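Local coordinates for protein thioredoxin reductase (Streptomyces clavuligerus, PDB 4NTD) that binds FAD and catalyses dithiol-disulfide redox chemistry, forming disulfide bonds in sulfur-containing natural products, probably including holomycin, at residues A40-A45 with S308-S313; A46-R51 with E93-A99; P118-V122 with S131-V135; V292-G296 with A315-L319. All coordinates share one frame; numbering follows the deposited sequence.

Contact 1 of 4, residues A40-A45 with S308-S313; sequences AGGLNA and SAGMGS. With FAD (flavin-adenine dinucleotide), chain C.
Gly41 and Ala45 lie close against Ala309 and Gly312 where two helix segments run in the same general direction, their axes 6.9 Å apart at closest and crossing at -34°. At this spacing the backbones themselves meet through CA-H...O contacts: Gly41 CA lies 3.3 Å from Ser308 O, Gly312 CA 3.4 Å from Gly41 O, and Ala45 CA 3.3 Å from Gly312 O. No conventional hydrogen bond joins the segments. The small side chains of Ala40 and Ala309 touch by their CB atoms. Asn44 rests its CB on Ala309 O at 3.3 Å, while its amide OD1 passes alongside Ala309 CB; the polar end is held by Gly74 and Leu76 of the second subunit. Ser308 has OG anti to its carbonyl carbon (chi1 -61°), which brings it to the Leu304 carbonyl it hydrogen-bonds. Gly41 N, at the start of its helix, donates to FAD O2P at 3.1 Å, consistent with the phosphate-binding turn of a Rossmann-type GxGxxG motif. The long helix 305-338 thus packs along the dinucleotide-binding helix 40-51, helix 83-96 meets the latter through Leu43, and Leu76 of the second subunit packs on Ala40.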
loop_
_atom_site.group_PDB
_atom_site.type_symbol
_atom_site.label_atom_id
_atom_site.label_comp_id
_atom_site.label_asym_id
_atom_site.label_seq_id
_atom_site.Cartn_x
_atom_site.Cartn_y
_atom_site.Cartn_z
ATOM N N ALA A 40 5.529 -9.716 2.765
ATOM C CA ALA A 40 5.194 -8.394 3.299
ATOM C C ALA A 40 3.682 -8.195 3.464
ATOM O O ALA A 40 3.241 -7.529 4.402
ATOM C CB ALA A 40 5.781 -7.299 2.425
ATOM N N GLY A 41 2.894 -8.773 2.560
ATOM C CA GLY A 41 1.436 -8.678 2.637
ATOM C C GLY A 41 0.876 -9.296 3.905
ATOM O O GLY A 41 0.197 -8.629 4.688
ATOM N N GLY A 42 1.167 -10.575 4.116
ATOM C CA GLY A 42 0.699 -11.275 5.302
ATOM C C GLY A 42 1.281 -10.715 6.588
ATOM O O GLY A 42 0.582 -10.607 7.594
ATOM N N LEU A 43 2.561 -10.353 6.562
ATOM C CA LEU A 43 3.214 -9.824 7.761
ATOM C C LEU A 43 2.614 -8.498 8.217
ATOM O O LEU A 43 2.375 -8.314 9.411
ATOM C CB LEU A 43 4.725 -9.672 7.562
ATOM C CG LEU A 43 5.548 -10.965 7.605
ATOM C CD1 LEU A 43 6.983 -10.676 7.195
ATOM C CD2 LEU A 43 5.501 -11.617 8.980
ATOM N N ASN A 44 2.365 -7.575 7.291
ATOM C CA ASN A 44 1.807 -6.283 7.700
ATOM C C ASN A 44 0.342 -6.419 8.135
ATOM O O ASN A 44 -0.110 -5.683 9.013
ATOM C CB ASN A 44 1.994 -5.198 6.629
ATOM C CG ASN A 44 2.266 -3.821 7.231
ATOM O OD1 ASN A 44 3.158 -3.099 6.782
ATOM N ND2 ASN A 44 1.505 -3.456 8.258
ATOM N N ALA A 45 -0.390 -7.364 7.546
ATOM C CA ALA A 45 -1.741 -7.673 8.022
ATOM C C ALA A 45 -1.691 -8.176 9.468
ATOM O O ALA A 45 -2.426 -7.688 10.328
ATOM C CB ALA A 45 -2.413 -8.701 7.121
ATOM N N SER A 308 2.309 -4.408 -1.336
ATOM C CA SER A 308 1.779 -5.597 -0.679
ATOM C C SER A 308 1.633 -5.362 0.829
ATOM O O SER A 308 0.604 -5.694 1.413
ATOM C CB SER A 308 2.662 -6.809 -0.977
ATOM O OG SER A 308 2.685 -7.061 -2.373
ATOM N N ALA A 309 2.651 -4.763 1.447
ATOM C CA ALA A 309 2.570 -4.376 2.858
ATOM C C ALA A 309 1.403 -3.417 3.090
ATOM O O ALA A 309 0.637 -3.578 4.044
ATOM C CB ALA A 309 3.875 -3.737 3.314
ATOM N N GLY A 310 1.274 -2.426 2.209
ATOM C CA GLY A 310 0.190 -1.448 2.290
ATOM C C GLY A 310 -1.188 -2.081 2.236
ATOM O O GLY A 310 -2.086 -1.691 2.987
ATOM N N MET A 311 -1.372 -3.065 1.365
ATOM C CA MET A 311 -2.663 -3.733 1.273
ATOM C C MET A 311 -2.903 -4.688 2.449
ATOM O O MET A 311 -4.052 -4.925 2.824
ATOM C CB MET A 311 -2.809 -4.432 -0.076
ATOM C CG MET A 311 -3.061 -3.454 -1.216
ATOM S SD MET A 311 -4.518 -2.429 -0.924
ATOM C CE MET A 311 -5.702 -3.699 -0.479
ATOM N N GLY A 312 -1.830 -5.217 3.041
ATOM C CA GLY A 312 -1.946 -5.985 4.282
ATOM C C GLY A 312 -2.505 -5.141 5.416
ATOM O O GLY A 312 -3.404 -5.572 6.139
ATOM N N SER A 313 -1.985 -3.925 5.555
ATOM C CA SER A 313 -2.487 -2.987 6.556
ATOM C C SER A 313 -3.956 -2.631 6.299
ATOM O O SER A 313 -4.763 -2.610 7.230
ATOM C CB SER A 313 -1.632 -1.717 6.582
ATOM O OG SER A 313 -2.082 -0.823 7.587
HETATM P PA FAD C . 5.422 -13.136 -1.293
HETATM O O1A FAD C . 6.452 -12.149 -0.811
HETATM O O2A FAD C . 5.763 -14.006 -2.473
HETATM O O5B FAD C . 5.037 -14.087 -0.062
HETATM C C5B FAD C . 4.072 -15.119 -0.221
HETATM C C4B FAD C . 4.326 -16.170 0.845
HETATM O O4B FAD C . 3.236 -17.089 0.872
HETATM C C3B FAD C . 5.587 -16.987 0.572
HETATM O O3B FAD C . 6.500 -16.888 1.672
HETATM C C2B FAD C . 5.092 -18.411 0.377
HETATM O O2B FAD C . 5.986 -19.381 0.930
HETATM C C1B FAD C . 3.757 -18.398 1.103
HETATM N N9A FAD C . 2.754 -19.393 0.664
HETATM C C8A FAD C . 2.282 -19.571 -0.584
HETATM N N7A FAD C . 1.350 -20.554 -0.603
HETATM C C5A FAD C . 1.215 -21.012 0.654
HETATM C C6A FAD C . 0.402 -22.039 1.336
HETATM N N6A FAD C . -0.469 -22.797 0.633
HETATM N N1A FAD C . 0.567 -22.196 2.671
HETATM C C2A FAD C . 1.438 -21.448 3.382
HETATM N N3A FAD C . 2.204 -20.492 2.820
HETATM C C4A FAD C . 2.137 -20.235 1.489
HETATM N N1 FAD C . 9.623 -5.964 -5.340
HETATM C C2 FAD C . 10.144 -4.829 -4.819
HETATM O O2 FAD C . 9.362 -4.025 -4.273
HETATM N N3 FAD C . 11.458 -4.544 -4.872
HETATM C C4 FAD C . 12.346 -5.378 -5.443
HETATM O O4 FAD C . 13.558 -5.084 -5.482
HETATM C C4X FAD C . 11.859 -6.650 -6.028
HETATM N N5 FAD C . 12.679 -7.551 -6.626
HETATM C C5X FAD C . 12.174 -8.696 -7.159
HETATM C C6 FAD C . 13.037 -9.604 -7.766
HETATM C C7 FAD C . 12.557 -10.787 -8.320
HETATM C C7M FAD C . 13.511 -11.756 -8.974
HETATM C C8 FAD C . 11.104 -11.088 -8.263
HETATM C C8M FAD C . 10.561 -12.359 -8.866
HETATM C C9 FAD C . 10.234 -10.187 -7.660
HETATM C C9A FAD C . 10.711 -8.996 -7.104
HETATM N N10 FAD C . 9.846 -8.061 -6.479
HETATM C C10 FAD C . 10.404 -6.890 -5.938
HETATM C "C1'" FAD C . 8.396 -8.261 -6.357
HETATM C "C2'" FAD C . 8.106 -8.975 -5.036
HETATM O "O2'" FAD C . 8.500 -10.350 -5.148
HETATM C "C3'" FAD C . 6.626 -8.904 -4.662
HETATM O "O3'" FAD C . 6.214 -7.532 -4.623
HETATM C "C4'" FAD C . 6.316 -9.536 -3.305
HETATM O "O4'" FAD C . 6.912 -10.833 -3.186
HETATM C "C5'" FAD C . 4.816 -9.688 -3.089
HETATM O "O5'" FAD C . 4.574 -9.916 -1.702
HETATM P P FAD C . 3.456 -10.955 -1.206
HETATM O O1P FAD C . 2.218 -10.778 -2.042
HETATM O O2P FAD C . 3.387 -10.847 0.296
HETATM O O3P FAD C . 4.019 -12.412 -1.644
#

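Contact 2 of 4, residues A46-R51 with E93-A99; sequences ALVLAR and EVSGYGA
Arg51 and Tyr97 extend side by side in the same direction, with Arg51 CG 3.5 Å from the centroid of the phenol ring and only 12° off its normal, a CH-pi contact over the middle of one face. Beyond CG the chain bends at chi3 (47°), bringing NH1 to the phenol oxygen, with the guanidinium 80° from the ring plane. The resulting hydrogen bond, Arg51 NH1 to Tyr97 OH at 3.0 Å, is somewhat bent, but its acceptor lies near the guanidinium plane. Leu47 sends CD1 to Tyr97 CE2 at 3.6 Å, approaching the ring obliquely. At the root of the tyrosine, Ala50 CB meets Tyr97 CB at 3.7 Å, and farther back along the helices the methyls Ala46 CB and Val94 CG1 touch at 3.9 Å.

A water bridges the two backbones, donating to Ala50 O at 2.7 Å and to Tyr97 O at 2.8 Å. Gly98, with positive phi, closes a Schellman motif just after Tyr97 and turns the chain so that Ala99 also faces Ala50. The second subunit fixes the polar ends, with Glu169 forming a salt bridge to Arg51, Asp79 bonding Tyr97 OH and Ser77 bonding Glu93. Helices 40-51 and 83-96 both sit on strand 56-60, where Ala46 and Val94 share Leu58, while Val48 and Leu49 pack against helix 305-338.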
loop_
_atom_site.group_PDB
_atom_site.type_symbol
_atom_site.label_atom_id
_atom_site.label_comp_id
_atom_site.label_asym_id
_atom_site.label_seq_id
_atom_site.Cartn_x
_atom_site.Cartn_y
_atom_site.Cartn_z
ATOM N N ALA A 46 -0.809 -9.137 9.730
ATOM C CA ALA A 46 -0.652 -9.705 11.072
ATOM C C ALA A 46 -0.189 -8.669 12.100
ATOM O O ALA A 46 -0.627 -8.698 13.251
ATOM C CB ALA A 46 0.316 -10.880 11.042
ATOM N N LEU A 47 0.694 -7.764 11.681
ATOM C CA LEU A 47 1.218 -6.727 12.570
ATOM C C LEU A 47 0.092 -5.850 13.119
ATOM O O LEU A 47 -0.008 -5.642 14.331
ATOM C CB LEU A 47 2.254 -5.868 11.834
ATOM C CG LEU A 47 2.862 -4.677 12.585
ATOM C CD1 LEU A 47 3.458 -5.107 13.916
ATOM C CD2 LEU A 47 3.911 -3.989 11.726
ATOM N N VAL A 48 -0.762 -5.357 12.229
ATOM C CA VAL A 48 -1.872 -4.488 12.627
ATOM C C VAL A 48 -2.909 -5.272 13.445
ATOM O O VAL A 48 -3.416 -4.773 14.452
ATOM C CB VAL A 48 -2.512 -3.800 11.398
ATOM C CG1 VAL A 48 -3.766 -3.025 11.784
ATOM C CG2 VAL A 48 -1.500 -2.872 10.732
ATOM N N LEU A 49 -3.202 -6.502 13.028
ATOM C CA LEU A 49 -4.179 -7.339 13.734
ATOM C C LEU A 49 -3.729 -7.724 15.146
ATOM O O LEU A 49 -4.536 -7.707 16.078
ATOM C CB LEU A 49 -4.505 -8.599 12.927
ATOM C CG LEU A 49 -5.309 -8.358 11.646
ATOM C CD1 LEU A 49 -5.250 -9.579 10.740
ATOM C CD2 LEU A 49 -6.751 -7.988 11.967
ATOM N N ALA A 50 -2.451 -8.065 15.305
ATOM C CA ALA A 50 -1.901 -8.400 16.624
ATOM C C ALA A 50 -1.882 -7.175 17.542
ATOM O O ALA A 50 -2.173 -7.283 18.734
ATOM C CB ALA A 50 -0.505 -8.991 16.492
ATOM N N ARG A 51 -1.553 -6.013 16.981
ATOM C CA ARG A 51 -1.623 -4.750 17.723
ATOM C C ARG A 51 -3.063 -4.407 18.130
ATOM O O ARG A 51 -3.279 -3.705 19.121
ATOM C CB ARG A 51 -1.007 -3.607 16.908
ATOM C CG ARG A 51 0.519 -3.619 16.880
ATOM C CD ARG A 51 1.081 -2.474 16.048
ATOM N NE ARG A 51 0.418 -1.223 16.396
ATOM C CZ ARG A 51 0.665 -0.501 17.488
ATOM N NH1 ARG A 51 1.612 -0.861 18.350
ATOM N NH2 ARG A 51 -0.033 0.607 17.709
ATOM N N GLU A 93 8.835 -8.347 14.875
ATOM C CA GLU A 93 7.805 -7.381 15.275
ATOM C C GLU A 93 6.492 -8.096 15.573
ATOM O O GLU A 93 5.898 -7.912 16.635
ATOM C CB GLU A 93 7.572 -6.338 14.174
ATOM C CG GLU A 93 8.720 -5.361 13.976
ATOM C CD GLU A 93 8.541 -4.449 12.772
ATOM O OE1 GLU A 93 7.765 -4.788 11.847
ATOM O OE2 GLU A 93 9.193 -3.386 12.739
ATOM N N VAL A 94 6.062 -8.930 14.632
ATOM C CA VAL A 94 4.779 -9.623 14.724
ATOM C C VAL A 94 4.735 -10.599 15.909
ATOM O O VAL A 94 3.756 -10.621 16.659
ATOM C CB VAL A 94 4.451 -10.334 13.388
ATOM C CG1 VAL A 94 3.275 -11.285 13.532
ATOM C CG2 VAL A 94 4.153 -9.303 12.307
ATOM N N SER A 95 5.792 -11.388 16.088
ATOM C CA SER A 95 5.853 -12.340 17.201
ATOM C C SER A 95 5.939 -11.625 18.558
ATOM O O SER A 95 5.432 -12.130 19.561
ATOM C CB SER A 95 7.017 -13.320 17.023
ATOM O OG SER A 95 8.264 -12.663 17.119
ATOM N N GLY A 96 6.558 -10.445 18.579
ATOM C CA GLY A 96 6.630 -9.620 19.788
ATOM C C GLY A 96 5.269 -9.213 20.333
ATOM O O GLY A 96 5.112 -9.022 21.543
ATOM N N TYR A 97 4.286 -9.082 19.443
ATOM C CA TYR A 97 2.910 -8.766 19.840
ATOM C C TYR A 97 2.080 -10.007 20.191
ATOM O O TYR A 97 0.912 -9.881 20.559
ATOM C CB TYR A 97 2.211 -7.950 18.746
ATOM C CG TYR A 97 2.719 -6.530 18.644
ATOM C CD1 TYR A 97 2.428 -5.599 19.634
ATOM C CD2 TYR A 97 3.489 -6.115 17.562
ATOM C CE1 TYR A 97 2.891 -4.299 19.553
ATOM C CE2 TYR A 97 3.955 -4.814 17.472
ATOM C CZ TYR A 97 3.649 -3.908 18.471
ATOM O OH TYR A 97 4.098 -2.609 18.401
ATOM N N GLY A 98 2.674 -11.193 20.074
ATOM C CA GLY A 98 2.025 -12.432 20.502
ATOM C C GLY A 98 1.413 -13.274 19.395
ATOM O O GLY A 98 0.829 -14.324 19.668
ATOM N N ALA A 99 1.524 -12.826 18.146
ATOM C CA ALA A 99 1.089 -13.643 17.017
ATOM C C ALA A 99 2.003 -14.858 16.911
ATOM O O ALA A 99 3.182 -14.787 17.257
ATOM C CB ALA A 99 1.116 -12.846 15.727
HETATM O O HOH W 1 -1.113 -7.994 21.135
#

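Contact 3 of 4, residues P118-V122 with S131-V135; sequences PRFTV and STRRV
Phe120 and Thr132 form an antiparallel hydrogen-bonded pair, with Phe120 N 2.8 Å from Thr132 O and Thr132 N 2.9 Å from Phe120 O. On their face of the hairpin the packing is close. Val135 CG2 approaches the Phe120 ring obliquely, 3.8 Å from CG, and the Arg133 carbonyl meets the ring edge, its O 3.5 Å from Phe120 CE2. Val122 adds CG2 against the Thr132 methyl. Thr132 keeps OG1 anti to its backbone N (chi1 -176°), from where it donates to a lone pair of Arg134 O at 3.0 Å, bracing the corner at Arg133 where the chain passes from the hairpin into strand 134-137. Pro118 CG lies over one face of the Arg134 guanidinium, toward its rim.

The other side is wetter. Arg119 reaches Ser131 OG with NH1 at 2.8 Å, almost in the guanidinium plane, and a water links the same OG to Thr121 OG1. A second water ties Pro118 O to Arg133 NE.

Glu326 and Asp327 of helix 305-338 pair with Arg133, while Arg134 pairs with Glu326 and also bonds Gln322. The charges of Arg133 and Arg134 are thus probably offset in part, consistent with salt bridges helping to hold the corner on helix 305-338.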
loop_
_atom_site.group_PDB
_atom_site.type_symbol
_atom_site.label_atom_id
_atom_site.label_comp_id
_atom_site.label_asym_id
_atom_site.label_seq_id
_atom_site.Cartn_x
_atom_site.Cartn_y
_atom_site.Cartn_z
ATOM N N PRO A 118 -19.090 -15.874 10.121
ATOM C CA PRO A 118 -18.234 -16.866 9.465
ATOM C C PRO A 118 -17.231 -17.533 10.403
ATOM O O PRO A 118 -16.794 -16.932 11.383
ATOM C CB PRO A 118 -17.480 -16.059 8.397
ATOM C CG PRO A 118 -18.162 -14.744 8.294
ATOM C CD PRO A 118 -18.918 -14.520 9.563
ATOM N N ARG A 119 -16.893 -18.777 10.086
ATOM C CA ARG A 119 -15.815 -19.508 10.742
ATOM C C ARG A 119 -15.161 -20.378 9.673
ATOM O O ARG A 119 -15.800 -20.716 8.674
ATOM C CB ARG A 119 -16.363 -20.354 11.896
ATOM C CG ARG A 119 -15.367 -21.336 12.506
ATOM C CD ARG A 119 -15.762 -21.733 13.922
ATOM N NE ARG A 119 -15.737 -20.583 14.827
ATOM C CZ ARG A 119 -14.673 -20.151 15.507
ATOM N NH1 ARG A 119 -13.494 -20.767 15.425
ATOM N NH2 ARG A 119 -14.792 -19.084 16.290
ATOM N N PHE A 120 -13.886 -20.710 9.866
ATOM C CA PHE A 120 -13.138 -21.503 8.891
ATOM C C PHE A 120 -12.280 -22.565 9.561
ATOM O O PHE A 120 -11.786 -22.365 10.669
ATOM C CB PHE A 120 -12.235 -20.598 8.047
ATOM C CG PHE A 120 -12.973 -19.489 7.359
ATOM C CD1 PHE A 120 -13.441 -19.650 6.065
ATOM C CD2 PHE A 120 -13.214 -18.289 8.014
ATOM C CE1 PHE A 120 -14.131 -18.634 5.431
ATOM C CE2 PHE A 120 -13.909 -17.270 7.388
ATOM C CZ PHE A 120 -14.366 -17.442 6.094
ATOM N N THR A 121 -12.118 -23.696 8.877
ATOM C CA THR A 121 -11.136 -24.701 9.255
ATOM C C THR A 121 -9.987 -24.636 8.258
ATOM O O THR A 121 -10.197 -24.793 7.055
ATOM C CB THR A 121 -11.735 -26.119 9.262
ATOM O OG1 THR A 121 -12.838 -26.170 10.175
ATOM C CG2 THR A 121 -10.690 -27.147 9.690
ATOM N N VAL A 122 -8.783 -24.390 8.768
ATOM C CA VAL A 122 -7.573 -24.324 7.953
ATOM C C VAL A 122 -6.785 -25.609 8.192
ATOM O O VAL A 122 -6.481 -25.939 9.336
ATOM C CB VAL A 122 -6.721 -23.097 8.329
ATOM C CG1 VAL A 122 -5.418 -23.072 7.539
ATOM C CG2 VAL A 122 -7.511 -21.816 8.095
ATOM N N SER A 131 -9.036 -23.915 13.750
ATOM C CA SER A 131 -10.319 -23.236 13.576
ATOM C C SER A 131 -10.117 -21.739 13.801
ATOM O O SER A 131 -9.429 -21.346 14.739
ATOM C CB SER A 131 -11.347 -23.781 14.566
ATOM O OG SER A 131 -12.621 -23.201 14.350
ATOM N N THR A 132 -10.715 -20.913 12.943
ATOM C CA THR A 132 -10.520 -19.460 12.999
ATOM C C THR A 132 -11.764 -18.686 12.557
ATOM O O THR A 132 -12.583 -19.193 11.789
ATOM C CB THR A 132 -9.307 -19.036 12.137
ATOM O OG1 THR A 132 -9.071 -17.628 12.278
ATOM C CG2 THR A 132 -9.521 -19.374 10.661
ATOM N N ARG A 133 -11.897 -17.453 13.042
ATOM C CA ARG A 133 -13.024 -16.599 12.662
ATOM C C ARG A 133 -12.855 -16.018 11.257
ATOM O O ARG A 133 -13.840 -15.844 10.538
ATOM C CB ARG A 133 -13.215 -15.464 13.674
ATOM C CG ARG A 133 -13.537 -15.943 15.079
ATOM C CD ARG A 133 -13.689 -14.781 16.047
ATOM N NE ARG A 133 -14.929 -14.042 15.833
ATOM C CZ ARG A 133 -15.255 -12.912 16.461
ATOM N NH1 ARG A 133 -14.431 -12.361 17.346
ATOM N NH2 ARG A 133 -16.412 -12.322 16.192
ATOM N N ARG A 134 -11.612 -15.720 10.879
ATOM C CA ARG A 134 -11.310 -15.050 9.612
ATOM C C ARG A 134 -10.035 -15.602 8.977
ATOM O O ARG A 134 -9.200 -16.203 9.658
ATOM C CB ARG A 134 -11.137 -13.547 9.841
ATOM C CG ARG A 134 -12.357 -12.832 10.403
ATOM C CD ARG A 134 -13.491 -12.783 9.395
ATOM N NE ARG A 134 -14.602 -11.952 9.854
ATOM C CZ ARG A 134 -15.580 -12.349 10.669
ATOM N NH1 ARG A 134 -15.620 -13.588 11.153
ATOM N NH2 ARG A 134 -16.533 -11.487 11.009
ATOM N N VAL A 135 -9.895 -15.384 7.670
ATOM C CA VAL A 135 -8.703 -15.790 6.923
ATOM C C VAL A 135 -8.216 -14.644 6.035
ATOM O O VAL A 135 -9.019 -13.962 5.394
ATOM C CB VAL A 135 -8.985 -17.030 6.043
ATOM C CG1 VAL A 135 -7.771 -17.389 5.189
ATOM C CG2 VAL A 135 -9.386 -18.212 6.912
HETATM O O HOH W 2 -16.735 -15.387 13.741
HETATM O O HOH W 3 -13.480 -25.108 12.726
#

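Contact 4 of 4, residues V292-G296 with A315-L319; sequences VWAVG and AAFAL. With GSH (glutathione), chain B.
Ala315 opens the helical side of the contact by wedging its CB between two residues of the facing strand and its continuation, 3.6 Å from Trp293 CD1 and 3.5 Å from Val295 CG1. Its carbonyl O lies over one indole face, toward the rim, and accepts the helical bond from Leu319 N at 2.8 Å. One residue on, Ala316 turns from the strand and packs on Val48 and Leu49. Phe317 points to another site: the far end of its ring lies beside a bound glutathione, and the ring stacks with His321 and meets Tyr164 of the second subunit. Ala318 comes back to the indole, with CB 3.9 Å from Trp293 NE1, whose hydrogen bond goes to Ser284. Leu319 completes the cover. On that same face its CB sits 3.9 Å from the centroid of the six-membered ring, 3° off the normal, as a CH-pi contact, and CG, anti to the backbone N (chi1 -170°), carries CD1 to within 3.7 Å of Trp293 CE3. The indole therefore lies flat under one helical turn. Strand 292-294, an outer strand of the parallel sheet beside 134-137, runs nearly antiparallel to the 315-319 segment of helix 305-338, which Leu319 also joins to Arg134 and Val136 of that neighbour and to Leu49 of helix 40-51.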
loop_
_atom_site.group_PDB
_atom_site.type_symbol
_atom_site.label_atom_id
_atom_site.label_comp_id
_atom_site.label_asym_id
_atom_site.label_seq_id
_atom_site.Cartn_x
_atom_site.Cartn_y
_atom_site.Cartn_z
ATOM N N VAL A 292 -13.245 -13.560 4.251
ATOM C CA VAL A 292 -12.034 -13.947 3.522
ATOM C C VAL A 292 -11.432 -12.748 2.786
ATOM O O VAL A 292 -12.037 -12.210 1.857
ATOM C CB VAL A 292 -12.325 -15.079 2.513
ATOM C CG1 VAL A 292 -11.064 -15.457 1.741
ATOM C CG2 VAL A 292 -12.897 -16.294 3.231
ATOM N N TRP A 293 -10.240 -12.340 3.221
ATOM C CA TRP A 293 -9.481 -11.266 2.581
ATOM C C TRP A 293 -8.335 -11.854 1.759
ATOM O O TRP A 293 -7.851 -12.949 2.053
ATOM C CB TRP A 293 -8.916 -10.300 3.634
ATOM C CG TRP A 293 -9.820 -9.142 3.970
ATOM C CD1 TRP A 293 -9.707 -7.864 3.511
ATOM C CD2 TRP A 293 -10.962 -9.155 4.838
ATOM N NE1 TRP A 293 -10.707 -7.079 4.033
ATOM C CE2 TRP A 293 -11.492 -7.846 4.851
ATOM C CE3 TRP A 293 -11.588 -10.144 5.607
ATOM C CZ2 TRP A 293 -12.618 -7.501 5.600
ATOM C CZ3 TRP A 293 -12.711 -9.799 6.351
ATOM C CH2 TRP A 293 -13.212 -8.489 6.339
ATOM N N ALA A 294 -7.908 -11.118 0.735
ATOM C CA ALA A 294 -6.759 -11.503 -0.086
ATOM C C ALA A 294 -5.909 -10.271 -0.386
ATOM O O ALA A 294 -6.447 -9.235 -0.777
ATOM C CB ALA A 294 -7.222 -12.153 -1.377
ATOM N N VAL A 295 -4.594 -10.383 -0.196
ATOM C CA VAL A 295 -3.679 -9.251 -0.385
ATOM C C VAL A 295 -2.379 -9.655 -1.073
ATOM O O VAL A 295 -1.929 -10.795 -0.955
ATOM C CB VAL A 295 -3.322 -8.558 0.953
ATOM C CG1 VAL A 295 -4.576 -8.082 1.670
ATOM C CG2 VAL A 295 -2.510 -9.477 1.854
ATOM N N GLY A 296 -1.771 -8.694 -1.762
ATOM C CA GLY A 296 -0.494 -8.885 -2.442
ATOM C C GLY A 296 -0.587 -9.484 -3.833
ATOM O O GLY A 296 -1.601 -9.343 -4.523
ATOM N N ALA A 315 -6.220 -4.386 4.701
ATOM C CA ALA A 315 -7.031 -5.565 5.005
ATOM C C ALA A 315 -7.261 -5.707 6.507
ATOM O O ALA A 315 -8.383 -5.963 6.943
ATOM C CB ALA A 315 -6.377 -6.819 4.442
ATOM N N ALA A 316 -6.199 -5.526 7.291
ATOM C CA ALA A 316 -6.289 -5.602 8.753
ATOM C C ALA A 316 -7.274 -4.574 9.317
ATOM O O ALA A 316 -8.080 -4.889 10.194
ATOM C CB ALA A 316 -4.915 -5.405 9.372
ATOM N N PHE A 317 -7.192 -3.350 8.800
ATOM C CA PHE A 317 -8.081 -2.246 9.182
ATOM C C PHE A 317 -9.543 -2.665 8.980
ATOM O O PHE A 317 -10.347 -2.617 9.914
ATOM C CB PHE A 317 -7.737 -1.017 8.322
ATOM C CG PHE A 317 -8.340 0.284 8.794
ATOM C CD1 PHE A 317 -7.518 1.316 9.231
ATOM C CD2 PHE A 317 -9.712 0.505 8.747
ATOM C CE1 PHE A 317 -8.053 2.524 9.642
ATOM C CE2 PHE A 317 -10.251 1.711 9.163
ATOM C CZ PHE A 317 -9.419 2.723 9.605
ATOM N N ALA A 318 -9.867 -3.102 7.766
ATOM C CA ALA A 318 -11.233 -3.496 7.417
ATOM C C ALA A 318 -11.692 -4.743 8.175
ATOM O O ALA A 318 -12.829 -4.812 8.648
ATOM C CB ALA A 318 -11.347 -3.718 5.916
ATOM N N LEU A 319 -10.800 -5.721 8.294
ATOM C CA LEU A 319 -11.125 -6.985 8.947
ATOM C C LEU A 319 -11.449 -6.772 10.428
ATOM O O LEU A 319 -12.460 -7.275 10.923
ATOM C CB LEU A 319 -9.974 -7.984 8.766
ATOM C CG LEU A 319 -10.191 -9.446 9.174
ATOM C CD1 LEU A 319 -9.199 -10.341 8.444
ATOM C CD2 LEU A 319 -10.078 -9.644 10.680
HETATM N N1 GSH B . -12.286 5.041 9.307
HETATM C CA1 GSH B . -13.011 4.278 10.324
HETATM C C1 GSH B . -14.445 4.052 9.806
HETATM O O11 GSH B . -15.255 4.996 9.984
HETATM O O12 GSH B . -14.705 2.955 9.253
HETATM C CB1 GSH B . -13.146 5.047 11.616
HETATM C CG1 GSH B . -12.529 4.308 12.803
HETATM C CD1 GSH B . -11.013 4.284 12.633
HETATM O OE1 GSH B . -10.425 3.275 12.248
HETATM N N2 GSH B . -10.414 5.402 13.053
HETATM C CA2 GSH B . -8.966 5.617 12.965
HETATM C C2 GSH B . -8.680 6.100 11.606
HETATM O O2 GSH B . -9.537 6.499 10.816
HETATM C CB2 GSH B . -8.149 4.332 12.817
HETATM S SG2 GSH B . -6.700 3.997 13.896
HETATM N N3 GSH B . -7.404 5.874 11.355
HETATM C CA3 GSH B . -6.895 6.034 10.060
HETATM C C3 GSH B . -5.799 7.117 9.871
HETATM O O31 GSH B . -5.190 7.672 10.961
HETATM O O32 GSH B . -5.416 7.450 8.674
#

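How the contacts relate
From the N terminus, helix 40-51 enters contact 1 first, which closes only when helix 305-338 returns to it, some 260 residues later. Within that span, contact 2 closes the short loop from helix 40-51 to the end of helix 83-96, and contact 3 then closes the hairpin 119-132 and its exit into the parallel sheet; the two follow in series. Contact 4 starts inside the span of contact 1 and ends beyond it, so these two cross, sharing helix 305-338. Contacts 3 and 4 meet through neighbouring strands 134-137 and 292-294, while Val48 and Leu49 connect contact 2 to contact 4. Together they bind helices, hairpin and parallel sheet into one FAD-binding unit.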